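Side-chain contacts in L-lysine 6-monooxygenase (Pseudomonas syringae pv. tomato, PDB 5CQF), which is probably an FAD- and NADP(H)-dependent monooxygenase that hydroxylates the side-chain amine of L-lysine in siderophore biosynthesis: residues W207-S212 with E218-L223; A180-T185 with V346-G351; E222-D227 with Q291-L296; P184-T189 with S317-T322. All coordinates share one frame; numbering follows the deposited sequence.

Contact 1 (W207-S212 with E218-L223); sequences WLVLGS and ESVLEL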
loop_
_atom_site.group_PDB
_atom_site.type_symbol
_atom_site.label_atom_id
_atom_site.label_comp_id
_atom_site.label_asym_id
_atom_site.label_seq_id
_atom_site.Cartn_x
_atom_site.Cartn_y
_atom_site.Cartn_z
ATOM N N TRP A 207 16.749 -27.323 -10.719
ATOM C CA TRP A 207 15.361 -27.526 -11.075
ATOM C C TRP A 207 15.031 -26.785 -12.343
ATOM O O TRP A 207 15.594 -25.734 -12.609
ATOM C CB TRP A 207 14.485 -27.014 -9.983
ATOM C CG TRP A 207 14.431 -27.898 -8.820
ATOM C CD1 TRP A 207 15.330 -27.958 -7.819
ATOM C CD2 TRP A 207 13.397 -28.839 -8.497
ATOM N NE1 TRP A 207 14.954 -28.889 -6.900
ATOM C CE2 TRP A 207 13.765 -29.449 -7.282
ATOM C CE3 TRP A 207 12.200 -29.219 -9.112
ATOM C CZ2 TRP A 207 12.968 -30.424 -6.643
ATOM C CZ3 TRP A 207 11.394 -30.181 -8.477
ATOM C CH2 TRP A 207 11.791 -30.773 -7.254
ATOM N N LEU A 208 14.134 -27.349 -13.132
ATOM C CA LEU A 208 13.528 -26.642 -14.246
ATOM C C LEU A 208 12.065 -26.559 -13.966
ATOM O O LEU A 208 11.466 -27.554 -13.608
ATOM C CB LEU A 208 13.754 -27.398 -15.543
ATOM C CG LEU A 208 13.308 -26.610 -16.771
ATOM C CD1 LEU A 208 14.178 -26.960 -17.952
ATOM C CD2 LEU A 208 11.851 -26.840 -17.145
ATOM N N VAL A 209 11.496 -25.371 -14.079
ATOM C CA VAL A 209 10.065 -25.181 -13.887
ATOM C C VAL A 209 9.473 -24.565 -15.159
ATOM O O VAL A 209 9.836 -23.456 -15.554
ATOM C CB VAL A 209 9.778 -24.268 -12.677
ATOM C CG1 VAL A 209 8.301 -24.066 -12.476
ATOM C CG2 VAL A 209 10.368 -24.852 -11.405
ATOM N N LEU A 210 8.580 -25.303 -15.804
ATOM C CA LEU A 210 7.979 -24.888 -17.064
ATOM C C LEU A 210 6.655 -24.200 -16.783
ATOM O O LEU A 210 5.807 -24.746 -16.070
ATOM C CB LEU A 210 7.740 -26.126 -17.913
ATOM C CG LEU A 210 7.089 -25.995 -19.295
ATOM C CD1 LEU A 210 8.014 -25.287 -20.270
ATOM C CD2 LEU A 210 6.738 -27.375 -19.827
ATOM N N GLY A 211 6.477 -22.999 -17.307
ATOM C CA GLY A 211 5.167 -22.344 -17.234
ATOM C C GLY A 211 5.206 -20.946 -16.687
ATOM O O GLY A 211 6.186 -20.550 -16.041
ATOM N N SER A 212 4.123 -20.214 -16.919
ATOM C CA SER A 212 4.091 -18.781 -16.645
ATOM C C SER A 212 2.988 -18.310 -15.689
ATOM O O SER A 212 2.956 -17.144 -15.333
ATOM C CB SER A 212 3.996 -18.019 -17.970
ATOM O OG SER A 212 5.127 -18.292 -18.802
ATOM N N GLU A 218 4.429 -20.064 -7.708
ATOM C CA GLU A 218 4.454 -20.582 -6.363
ATOM C C GLU A 218 5.437 -21.756 -6.191
ATOM O O GLU A 218 6.044 -21.918 -5.135
ATOM C CB GLU A 218 3.053 -21.011 -5.952
ATOM C CG GLU A 218 2.096 -19.847 -5.861
ATOM C CD GLU A 218 0.700 -20.281 -5.434
ATOM O OE1 GLU A 218 0.457 -21.517 -5.383
ATOM O OE2 GLU A 218 -0.139 -19.389 -5.132
ATOM N N SER A 219 5.600 -22.545 -7.237
ATOM C CA SER A 219 6.550 -23.639 -7.210
ATOM C C SER A 219 7.939 -23.099 -7.149
ATOM O O SER A 219 8.770 -23.559 -6.378
ATOM C CB SER A 219 6.393 -24.505 -8.453
ATOM O OG SER A 219 5.131 -25.147 -8.471
ATOM N N VAL A 220 8.192 -22.099 -7.969
ATOM C CA VAL A 220 9.489 -21.485 -7.977
ATOM C C VAL A 220 9.791 -20.935 -6.609
ATOM O O VAL A 220 10.857 -21.195 -6.054
ATOM C CB VAL A 220 9.600 -20.391 -9.046
ATOM C CG1 VAL A 220 10.902 -19.618 -8.912
ATOM C CG2 VAL A 220 9.531 -21.016 -10.431
ATOM N N LEU A 221 8.858 -20.178 -6.067
ATOM C CA LEU A 221 9.062 -19.564 -4.760
ATOM C C LEU A 221 9.348 -20.598 -3.696
ATOM O O LEU A 221 10.235 -20.406 -2.855
ATOM C CB LEU A 221 7.854 -18.733 -4.360
ATOM C CG LEU A 221 7.906 -17.957 -3.031
ATOM C CD1 LEU A 221 9.032 -16.943 -3.016
ATOM C CD2 LEU A 221 6.585 -17.227 -2.843
ATOM N N GLU A 222 8.616 -21.699 -3.732
ATOM C CA GLU A 222 8.739 -22.682 -2.690
ATOM C C GLU A 222 10.104 -23.360 -2.809
ATOM O O GLU A 222 10.784 -23.621 -1.790
ATOM C CB GLU A 222 7.592 -23.677 -2.743
ATOM C CG GLU A 222 7.744 -24.882 -1.805
ATOM C CD GLU A 222 7.557 -24.571 -0.321
ATOM O OE1 GLU A 222 6.848 -23.596 0.015
ATOM O OE2 GLU A 222 8.101 -25.340 0.512
ATOM N N LEU A 223 10.541 -23.611 -4.039
ATOM C CA LEU A 223 11.842 -24.237 -4.224
ATOM C C LEU A 223 12.980 -23.337 -3.738
ATOM O O LEU A 223 13.811 -23.787 -2.947
ATOM C CB LEU A 223 12.075 -24.618 -5.664
ATOM C CG LEU A 223 11.155 -25.690 -6.220
ATOM C CD1 LEU A 223 11.452 -25.820 -7.700
ATOM C CD2 LEU A 223 11.334 -27.039 -5.506
#
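Leu-223 lays its isopropyl end over one face of the Trp-207 indole, the two side chains meeting at about a right angle. Its CD2 stands 3.9 Å from the centroid of the six-membered ring of Trp-207 and only 11° off the ring normal, a CH-pi contact centred on the benzo half. The other methyl, CD1, rests nearer the middle of the indole, 3.7 Å from Trp-207 CD2. One leucine thus spans much of the ring, both branches in use. CD1 also meets Val-209 tip to tip, at 4.0 Å from CG2, and Val-209 CG1 reaches Val-220 CG2 at 3.9 Å. Both gamma carbons of Val-209 are therefore engaged: with chi1 at 180°, CG1 faces Val-220, while CG2 sits between Val-220 and Leu-223. Ser-219 touches more loosely through its CB.

The polar ends are satisfied outside this apolar seam. Trp-207 NE1 bonds to Pro-204 O, which fixes one edge of the indole, and Ser-219 OG turns back to Ser-215 O in its own helix. Phe-192 of helix 192-198 packs on Leu-223 and Leu-196 on Trp-207.

Segments 207-210 and 218-223 run nearly antiparallel, at 161° with their axes 9.4 Å apart, as expected for the first two elements of a beta-alpha-beta unit. Gly-211 belongs to a GxGxxA sequence that runs from the turn into the helix, consistent with a Rossmann-type dinucleotide-binding motif. Strand 206-210 is flanked in its parallel sheet by strands 345-348 and 231-235, while helix 214-226 lies between that sheet and helix 287-302, whose Leu-293 touches Val-220.

Contact 2 (A180-T185 with V346-G351); sequences ALLGPT and VVLGTG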
loop_
_atom_site.group_PDB
_atom_site.type_symbol
_atom_site.label_atom_id
_atom_site.label_comp_id
_atom_site.label_asym_id
_atom_site.label_seq_id
_atom_site.Cartn_x
_atom_site.Cartn_y
_atom_site.Cartn_z
ATOM N N ALA A 180 5.949 -40.485 -20.527
ATOM C CA ALA A 180 6.782 -41.617 -20.100
ATOM C C ALA A 180 7.670 -41.246 -18.921
ATOM O O ALA A 180 8.181 -42.127 -18.210
ATOM C CB ALA A 180 7.633 -42.123 -21.259
ATOM N N LEU A 181 7.859 -39.941 -18.720
ATOM C CA LEU A 181 8.808 -39.440 -17.731
ATOM C C LEU A 181 8.184 -39.139 -16.372
ATOM O O LEU A 181 8.910 -39.067 -15.377
ATOM C CB LEU A 181 9.537 -38.211 -18.283
ATOM C CG LEU A 181 10.332 -38.428 -19.574
ATOM C CD1 LEU A 181 10.968 -37.130 -20.051
ATOM C CD2 LEU A 181 11.401 -39.499 -19.391
ATOM N N LEU A 182 6.860 -38.986 -16.316
ATOM C CA LEU A 182 6.183 -38.694 -15.045
ATOM C C LEU A 182 6.698 -39.598 -13.940
ATOM O O LEU A 182 6.722 -40.811 -14.087
ATOM C CB LEU A 182 4.662 -38.842 -15.153
ATOM C CG LEU A 182 3.951 -37.798 -16.018
ATOM C CD1 LEU A 182 2.433 -38.008 -15.988
ATOM C CD2 LEU A 182 4.325 -36.374 -15.592
ATOM N N GLY A 183 7.121 -38.989 -12.843
ATOM C CA GLY A 183 7.752 -39.710 -11.753
ATOM C C GLY A 183 8.178 -38.799 -10.612
ATOM O O GLY A 183 7.818 -37.618 -10.569
ATOM N N PRO A 184 8.943 -39.343 -9.666
ATOM C CA PRO A 184 9.377 -38.572 -8.501
ATOM C C PRO A 184 10.202 -37.318 -8.817
ATOM O O PRO A 184 10.216 -36.405 -8.008
ATOM C CB PRO A 184 10.235 -39.575 -7.707
ATOM C CG PRO A 184 9.771 -40.916 -8.141
ATOM C CD PRO A 184 9.287 -40.769 -9.554
ATOM N N THR A 185 10.906 -37.302 -9.950
ATOM C CA THR A 185 11.752 -36.180 -10.326
ATOM C C THR A 185 11.231 -35.364 -11.520
ATOM O O THR A 185 11.868 -34.404 -11.930
ATOM C CB THR A 185 13.207 -36.616 -10.640
ATOM O OG1 THR A 185 13.212 -37.568 -11.697
ATOM C CG2 THR A 185 13.897 -37.197 -9.415
ATOM N N VAL A 346 12.283 -31.600 -12.762
ATOM C CA VAL A 346 11.465 -30.796 -13.615
ATOM C C VAL A 346 10.072 -30.739 -13.018
ATOM O O VAL A 346 9.589 -31.763 -12.495
ATOM C CB VAL A 346 11.410 -31.416 -15.005
ATOM C CG1 VAL A 346 10.386 -30.726 -15.886
ATOM C CG2 VAL A 346 12.785 -31.351 -15.645
ATOM N N VAL A 347 9.470 -29.531 -13.039
ATOM C CA VAL A 347 8.082 -29.292 -12.592
ATOM C C VAL A 347 7.262 -28.748 -13.762
ATOM O O VAL A 347 7.654 -27.773 -14.392
ATOM C CB VAL A 347 7.988 -28.266 -11.452
ATOM C CG1 VAL A 347 6.544 -27.952 -11.124
ATOM C CG2 VAL A 347 8.664 -28.749 -10.192
ATOM N N LEU A 348 6.125 -29.368 -14.055
ATOM C CA LEU A 348 5.316 -28.953 -15.184
ATOM C C LEU A 348 4.207 -28.091 -14.689
ATOM O O LEU A 348 3.251 -28.590 -14.134
ATOM C CB LEU A 348 4.752 -30.149 -15.934
ATOM C CG LEU A 348 5.783 -31.190 -16.371
ATOM C CD1 LEU A 348 5.072 -32.380 -16.980
ATOM C CD2 LEU A 348 6.776 -30.633 -17.365
ATOM N N GLY A 349 4.329 -26.780 -14.886
ATOM C CA GLY A 349 3.234 -25.862 -14.571
ATOM C C GLY A 349 2.443 -25.641 -15.838
ATOM O O GLY A 349 2.236 -24.519 -16.264
ATOM N N THR A 350 2.000 -26.724 -16.443
ATOM C CA THR A 350 1.362 -26.684 -17.737
ATOM C C THR A 350 -0.139 -26.460 -17.644
ATOM O O THR A 350 -0.784 -26.316 -18.677
ATOM C CB THR A 350 1.600 -28.005 -18.484
ATOM O OG1 THR A 350 1.483 -29.107 -17.572
ATOM C CG2 THR A 350 2.969 -28.028 -19.102
ATOM N N GLY A 351 -0.694 -26.439 -16.428
ATOM C CA GLY A 351 -2.131 -26.269 -16.246
ATOM C C GLY A 351 -2.949 -27.537 -16.477
ATOM O O GLY A 351 -2.419 -28.655 -16.411
#
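A backbone hydrogen bond and a light leucine-leucine touch join the loop leading into strand 186-188 to strand 345-348, beside the edge of a parallel sheet. Val-346 N donates to Thr-185 O at 3.0 Å, with an N-H...O angle of 160°. Thr-185 takes part through its carbonyl; its side-chain OG1 bonds instead to the hydroxyl of Tyr-326.

Phe-187 pairs next along the strand, with Val-346 and Leu-348. This is the parallel sheet of a Rossmann-like domain, in which 186-188 is an outermost strand and 345-348 lies between it and strand 206-210.

Further back in the loop, Leu-182 reaches over with one methyl, its CD2 lying 4.3 Å from Leu-348 CD1. The Leu-182 CB does not head for the strand; CG lies beside the backbone N (chi1 -69°) and the extended end of the chain closes the gap. Leu-182 is exposed at the border of the contact and also packs on Ile-174, whereas Leu-348, more deeply buried, is touched by Leu-186 and Leu-210 from the two adjoining strands.

Contact 3 (E222-D227 with Q291-L296); sequences ELVSRD and QKLFSL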
loop_
_atom_site.group_PDB
_atom_site.type_symbol
_atom_site.label_atom_id
_atom_site.label_comp_id
_atom_site.label_asym_id
_atom_site.label_seq_id
_atom_site.Cartn_x
_atom_site.Cartn_y
_atom_site.Cartn_z
ATOM N N GLU A 222 8.616 -21.699 -3.732
ATOM C CA GLU A 222 8.739 -22.682 -2.690
ATOM C C GLU A 222 10.104 -23.360 -2.809
ATOM O O GLU A 222 10.784 -23.621 -1.790
ATOM C CB GLU A 222 7.592 -23.677 -2.743
ATOM C CG GLU A 222 7.744 -24.882 -1.805
ATOM C CD GLU A 222 7.557 -24.571 -0.321
ATOM O OE1 GLU A 222 6.848 -23.596 0.015
ATOM O OE2 GLU A 222 8.101 -25.340 0.512
ATOM N N LEU A 223 10.541 -23.611 -4.039
ATOM C CA LEU A 223 11.842 -24.237 -4.224
ATOM C C LEU A 223 12.980 -23.337 -3.738
ATOM O O LEU A 223 13.811 -23.787 -2.947
ATOM C CB LEU A 223 12.075 -24.618 -5.664
ATOM C CG LEU A 223 11.155 -25.690 -6.220
ATOM C CD1 LEU A 223 11.452 -25.820 -7.700
ATOM C CD2 LEU A 223 11.334 -27.039 -5.506
ATOM N N VAL A 224 13.048 -22.087 -4.208
ATOM C CA VAL A 224 14.126 -21.211 -3.755
ATOM C C VAL A 224 13.961 -20.867 -2.269
ATOM O O VAL A 224 14.910 -20.442 -1.644
ATOM C CB VAL A 224 14.258 -19.898 -4.560
ATOM C CG1 VAL A 224 14.576 -20.171 -6.016
ATOM C CG2 VAL A 224 13.008 -19.037 -4.430
ATOM N N SER A 225 12.777 -21.055 -1.701
ATOM C CA SER A 225 12.597 -20.859 -0.259
ATOM C C SER A 225 13.136 -21.998 0.582
ATOM O O SER A 225 13.516 -21.787 1.702
ATOM C CB SER A 225 11.120 -20.681 0.110
ATOM O OG SER A 225 10.655 -19.454 -0.367
ATOM N N ARG A 226 13.121 -23.208 0.074
ATOM C CA ARG A 226 13.362 -24.349 0.935
ATOM C C ARG A 226 14.830 -24.603 1.165
ATOM O O ARG A 226 15.171 -25.292 2.095
ATOM C CB ARG A 226 12.747 -25.600 0.336
ATOM C CG ARG A 226 11.245 -25.646 0.454
ATOM C CD ARG A 226 10.779 -26.481 1.629
ATOM N NE ARG A 226 9.648 -27.304 1.201
ATOM C CZ ARG A 226 9.648 -28.633 1.137
ATOM N NH1 ARG A 226 8.549 -29.250 0.728
ATOM N NH2 ARG A 226 10.716 -29.355 1.494
ATOM N N ASP A 227 15.693 -24.075 0.309
ATOM C CA ASP A 227 17.083 -24.499 0.296
ATOM C C ASP A 227 17.892 -23.453 -0.445
ATOM O O ASP A 227 17.627 -23.180 -1.605
ATOM C CB ASP A 227 17.178 -25.851 -0.412
ATOM C CG ASP A 227 18.592 -26.406 -0.461
ATOM O OD1 ASP A 227 19.557 -25.608 -0.391
ATOM O OD2 ASP A 227 18.735 -27.653 -0.593
ATOM N N GLN A 291 5.413 -10.321 -5.976
ATOM C CA GLN A 291 6.226 -9.543 -5.067
ATOM C C GLN A 291 7.084 -10.444 -4.192
ATOM O O GLN A 291 8.246 -10.164 -3.979
ATOM C CB GLN A 291 5.336 -8.595 -4.240
ATOM C CG GLN A 291 5.987 -7.876 -3.056
ATOM C CD GLN A 291 7.201 -7.029 -3.431
ATOM O OE1 GLN A 291 7.336 -6.586 -4.579
ATOM N NE2 GLN A 291 8.104 -6.806 -2.452
ATOM N N LYS A 292 6.538 -11.538 -3.689
ATOM C CA LYS A 292 7.320 -12.408 -2.784
ATOM C C LYS A 292 8.507 -12.997 -3.535
ATOM O O LYS A 292 9.648 -13.038 -3.021
ATOM C CB LYS A 292 6.450 -13.522 -2.175
ATOM C CG LYS A 292 5.850 -13.154 -0.826
ATOM C CD LYS A 292 4.462 -13.745 -0.604
ATOM C CE LYS A 292 4.498 -15.209 -0.219
ATOM N NZ LYS A 292 3.252 -15.938 -0.638
ATOM N N LEU A 293 8.233 -13.446 -4.756
ATOM C CA LEU A 293 9.266 -14.090 -5.560
ATOM C C LEU A 293 10.308 -13.080 -5.960
ATOM O O LEU A 293 11.477 -13.306 -5.748
ATOM C CB LEU A 293 8.675 -14.800 -6.778
ATOM C CG LEU A 293 9.708 -15.414 -7.724
ATOM C CD1 LEU A 293 10.594 -16.432 -7.026
ATOM C CD2 LEU A 293 8.969 -16.063 -8.857
ATOM N N PHE A 294 9.897 -11.934 -6.473
ATOM C CA PHE A 294 10.876 -10.900 -6.878
ATOM C C PHE A 294 11.727 -10.375 -5.689
ATOM O O PHE A 294 12.953 -10.217 -5.788
ATOM C CB PHE A 294 10.125 -9.764 -7.593
ATOM C CG PHE A 294 11.013 -8.688 -8.119
ATOM C CD1 PHE A 294 11.596 -8.792 -9.395
ATOM C CD2 PHE A 294 11.285 -7.564 -7.351
ATOM C CE1 PHE A 294 12.441 -7.784 -9.871
ATOM C CE2 PHE A 294 12.143 -6.564 -7.820
ATOM C CZ PHE A 294 12.713 -6.672 -9.079
ATOM N N SER A 295 11.097 -10.133 -4.554
ATOM C CA SER A 295 11.833 -9.664 -3.361
ATOM C C SER A 295 12.890 -10.658 -2.862
ATOM O O SER A 295 13.996 -10.271 -2.529
ATOM C CB SER A 295 10.855 -9.350 -2.226
ATOM O OG SER A 295 11.528 -8.971 -1.042
ATOM N N LEU A 296 12.542 -11.938 -2.836
ATOM C CA LEU A 296 13.441 -12.962 -2.358
ATOM C C LEU A 296 14.633 -13.139 -3.274
ATOM O O LEU A 296 15.759 -13.288 -2.814
ATOM C CB LEU A 296 12.681 -14.292 -2.230
ATOM C CG LEU A 296 13.471 -15.533 -1.754
ATOM C CD1 LEU A 296 14.333 -15.181 -0.546
ATOM C CD2 LEU A 296 12.514 -16.670 -1.410
#
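Apolar contact carries most of this helix pair, led by Leu-296, which has the largest share of the buried area. Its CD2 methyl lies 3.9 Å from Val-224 CG2, and the two side chains run alongside each other, pointing opposite ways. Leu-293 adds a looser touch, its CD1 being 4.4 Å from the same Val-224 CG2. With CG1 of Val-224 anti to the carbonyl carbon (chi1 -62°), CG2 falls between the backbone N and the carbonyl carbon and faces both leucines.

A polar atom meets the leucine at the more exposed border: Ser-225 OG is 3.5 Å from Leu-296 CD2. This is van der Waals contact, and the hydroxyl is hydrogen-bonded to Leu-221 O one turn earlier.

The charged pair lies within 222-227. Arg-226 NE bonds to Glu-222 OE2 at 2.6 Å, with the oxygen in the guanidinium plane, a salt bridge between residues four apart.

Beyond the leucines, Ser-295 OG bonds to Arg-107 of the second subunit, so helix 287-302 has helix 214-226 on one side and a subunit interface on another. The short segments cross at 41° with axes 10.8 Å apart; helix 287-302 forms a second layer over helix 214-226, which itself covers the parallel sheet of a Rossmann-like domain.

Contact 4 (P184-T189 with S317-T322); sequences PTLFHT and SAIEHT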
loop_
_atom_site.group_PDB
_atom_site.type_symbol
_atom_site.label_atom_id
_atom_site.label_comp_id
_atom_site.label_asym_id
_atom_site.label_seq_id
_atom_site.Cartn_x
_atom_site.Cartn_y
_atom_site.Cartn_z
ATOM N N PRO A 184 8.943 -39.343 -9.666
ATOM C CA PRO A 184 9.377 -38.572 -8.501
ATOM C C PRO A 184 10.202 -37.318 -8.817
ATOM O O PRO A 184 10.216 -36.405 -8.008
ATOM C CB PRO A 184 10.235 -39.575 -7.707
ATOM C CG PRO A 184 9.771 -40.916 -8.141
ATOM C CD PRO A 184 9.287 -40.769 -9.554
ATOM N N THR A 185 10.906 -37.302 -9.950
ATOM C CA THR A 185 11.752 -36.180 -10.326
ATOM C C THR A 185 11.231 -35.364 -11.520
ATOM O O THR A 185 11.868 -34.404 -11.930
ATOM C CB THR A 185 13.207 -36.616 -10.640
ATOM O OG1 THR A 185 13.212 -37.568 -11.697
ATOM C CG2 THR A 185 13.897 -37.197 -9.415
ATOM N N LEU A 186 10.091 -35.732 -12.082
ATOM C CA LEU A 186 9.454 -34.896 -13.079
ATOM C C LEU A 186 7.964 -35.002 -12.852
ATOM O O LEU A 186 7.392 -36.095 -12.979
ATOM C CB LEU A 186 9.855 -35.349 -14.483
ATOM C CG LEU A 186 9.322 -34.472 -15.621
ATOM C CD1 LEU A 186 10.235 -34.499 -16.845
ATOM C CD2 LEU A 186 7.908 -34.880 -15.998
ATOM N N PHE A 187 7.324 -33.898 -12.475
ATOM C CA PHE A 187 5.902 -33.972 -12.100
ATOM C C PHE A 187 5.131 -32.721 -12.389
ATOM O O PHE A 187 5.716 -31.665 -12.625
ATOM C CB PHE A 187 5.748 -34.325 -10.616
ATOM C CG PHE A 187 6.660 -33.550 -9.708
ATOM C CD1 PHE A 187 6.242 -32.370 -9.140
ATOM C CD2 PHE A 187 7.911 -34.023 -9.409
ATOM C CE1 PHE A 187 7.064 -31.668 -8.289
ATOM C CE2 PHE A 187 8.752 -33.331 -8.554
ATOM C CZ PHE A 187 8.336 -32.142 -8.009
ATOM N N HIS A 188 3.807 -32.853 -12.340
ATOM C CA HIS A 188 2.905 -31.722 -12.569
ATOM C C HIS A 188 2.734 -30.959 -11.278
ATOM O O HIS A 188 2.885 -31.536 -10.188
ATOM C CB HIS A 188 1.541 -32.251 -13.017
ATOM C CG HIS A 188 0.614 -31.205 -13.544
ATOM N ND1 HIS A 188 -0.429 -30.702 -12.807
ATOM C CD2 HIS A 188 0.555 -30.588 -14.745
ATOM C CE1 HIS A 188 -1.089 -29.811 -13.521
ATOM N NE2 HIS A 188 -0.512 -29.723 -14.704
ATOM N N THR A 189 2.382 -29.683 -11.391
ATOM C CA THR A 189 2.177 -28.839 -10.219
ATOM C C THR A 189 1.092 -29.343 -9.286
ATOM O O THR A 189 1.126 -29.033 -8.109
ATOM C CB THR A 189 1.849 -27.368 -10.582
ATOM O OG1 THR A 189 0.772 -27.310 -11.526
ATOM C CG2 THR A 189 3.030 -26.706 -11.192
ATOM N N SER A 317 12.270 -28.523 -26.702
ATOM C CA SER A 317 12.300 -29.173 -27.999
ATOM C C SER A 317 12.870 -30.601 -27.923
ATOM O O SER A 317 12.730 -31.375 -28.858
ATOM C CB SER A 317 13.155 -28.317 -28.937
ATOM O OG SER A 317 14.472 -28.169 -28.416
ATOM N N ALA A 318 13.552 -30.921 -26.827
ATOM C CA ALA A 318 13.972 -32.300 -26.519
ATOM C C ALA A 318 14.306 -32.438 -25.031
ATOM O O ALA A 318 14.752 -31.491 -24.393
ATOM C CB ALA A 318 15.167 -32.719 -27.372
ATOM N N ILE A 319 14.100 -33.632 -24.496
ATOM C CA ILE A 319 14.412 -33.934 -23.106
ATOM C C ILE A 319 14.698 -35.421 -22.965
ATOM O O ILE A 319 14.015 -36.243 -23.570
ATOM C CB ILE A 319 13.240 -33.522 -22.182
ATOM C CG1 ILE A 319 13.507 -33.938 -20.734
ATOM C CG2 ILE A 319 11.924 -34.120 -22.648
ATOM C CD1 ILE A 319 12.611 -33.243 -19.732
ATOM N N GLU A 320 15.711 -35.777 -22.183
ATOM C CA GLU A 320 15.930 -37.175 -21.873
ATOM C C GLU A 320 16.417 -37.348 -20.462
ATOM O O GLU A 320 17.090 -36.484 -19.920
ATOM C CB GLU A 320 16.877 -37.859 -22.872
ATOM C CG GLU A 320 18.246 -37.226 -23.051
ATOM C CD GLU A 320 19.131 -38.012 -24.030
ATOM O OE1 GLU A 320 19.432 -37.464 -25.123
ATOM O OE2 GLU A 320 19.523 -39.171 -23.720
ATOM N N HIS A 321 16.030 -38.471 -19.878
ATOM C CA HIS A 321 16.425 -38.844 -18.544
ATOM C C HIS A 321 17.716 -39.639 -18.684
ATOM O O HIS A 321 17.758 -40.669 -19.344
ATOM C CB HIS A 321 15.300 -39.677 -17.925
ATOM C CG HIS A 321 15.434 -39.920 -16.453
ATOM N ND1 HIS A 321 14.957 -41.064 -15.848
ATOM C CD2 HIS A 321 15.964 -39.165 -15.461
ATOM C CE1 HIS A 321 15.192 -41.005 -14.550
ATOM N NE2 HIS A 321 15.800 -39.862 -14.287
ATOM N N THR A 322 18.785 -39.123 -18.112
ATOM C CA THR A 322 20.036 -39.835 -18.044
ATOM C C THR A 322 20.310 -40.253 -16.593
ATOM O O THR A 322 19.499 -40.032 -15.684
ATOM C CB THR A 322 21.181 -38.944 -18.563
ATOM O OG1 THR A 322 21.436 -37.899 -17.622
ATOM C CG2 THR A 322 20.799 -38.310 -19.877
#
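With CG and CG1 respectively anti to their backbone nitrogens (chi1 -176° and 175°), Leu-186 and Ile-319 extend toward each other and meet tip to tip. Leu-186 CD1 lies 3.9 Å from Ile-319 CD1, a methyl-to-methyl touch. The backbones stay well apart: the nearest CA atoms, those of Leu-186 and His-321, are 9.7 Å from each other, so the side chains alone bridge the two strands.

At the outer end Thr-185 OG1 approaches the His-321 ring obliquely, 4.3 Å from NE2, too far for a direct bond. Tyr-326 connects them instead: its hydroxyl is hydrogen-bonded to Thr-185 OG1, its ring stacks with that of His-321, and its side chain also touches Leu-186.

Two sheets come together here. Strand 186-188 is an outermost strand of the parallel sheet, next to 345-348, while 314-322 is an outermost strand of a three-stranded antiparallel sheet, where Val-328 packs on Ile-319. The Leu-186 side chain also touches Val-346 and Leu-348 of the neighbouring strand.

Between these two segments the join is chiefly dispersive, a pair of methyl groups with a small buried area. Polar linkage comes through the tyrosine: its stack on His-321 is internal to the antiparallel sheet, and its hydrogen bond to Thr-185, in the loop just before strand 186-188, reaches across to the other side.

All four contacts lie on one side of the chain's centre, in the Rossmann-like half built round the parallel sheet 186-188, 345-348, 206-210, 231-235 and 308-311. Contacts 2 and 4 share Pro-184 and Thr-185 in the loop before strand 186-188, with centres about 5 Å apart. The centres of contacts 1 and 2 are about 11 Å apart, on adjacent strands joined by the probable bond Leu-208 O to Val-347 N (2.9 Å). Contact 3 continues along helix 214-226, its centre about 10 Å from that of contact 1. Contacts 1 and 3 are nested within the chain loops closed by 2 and 4. The GxGxxA-bearing unit of contact 1 is consistent with a dinucleotide-binding domain.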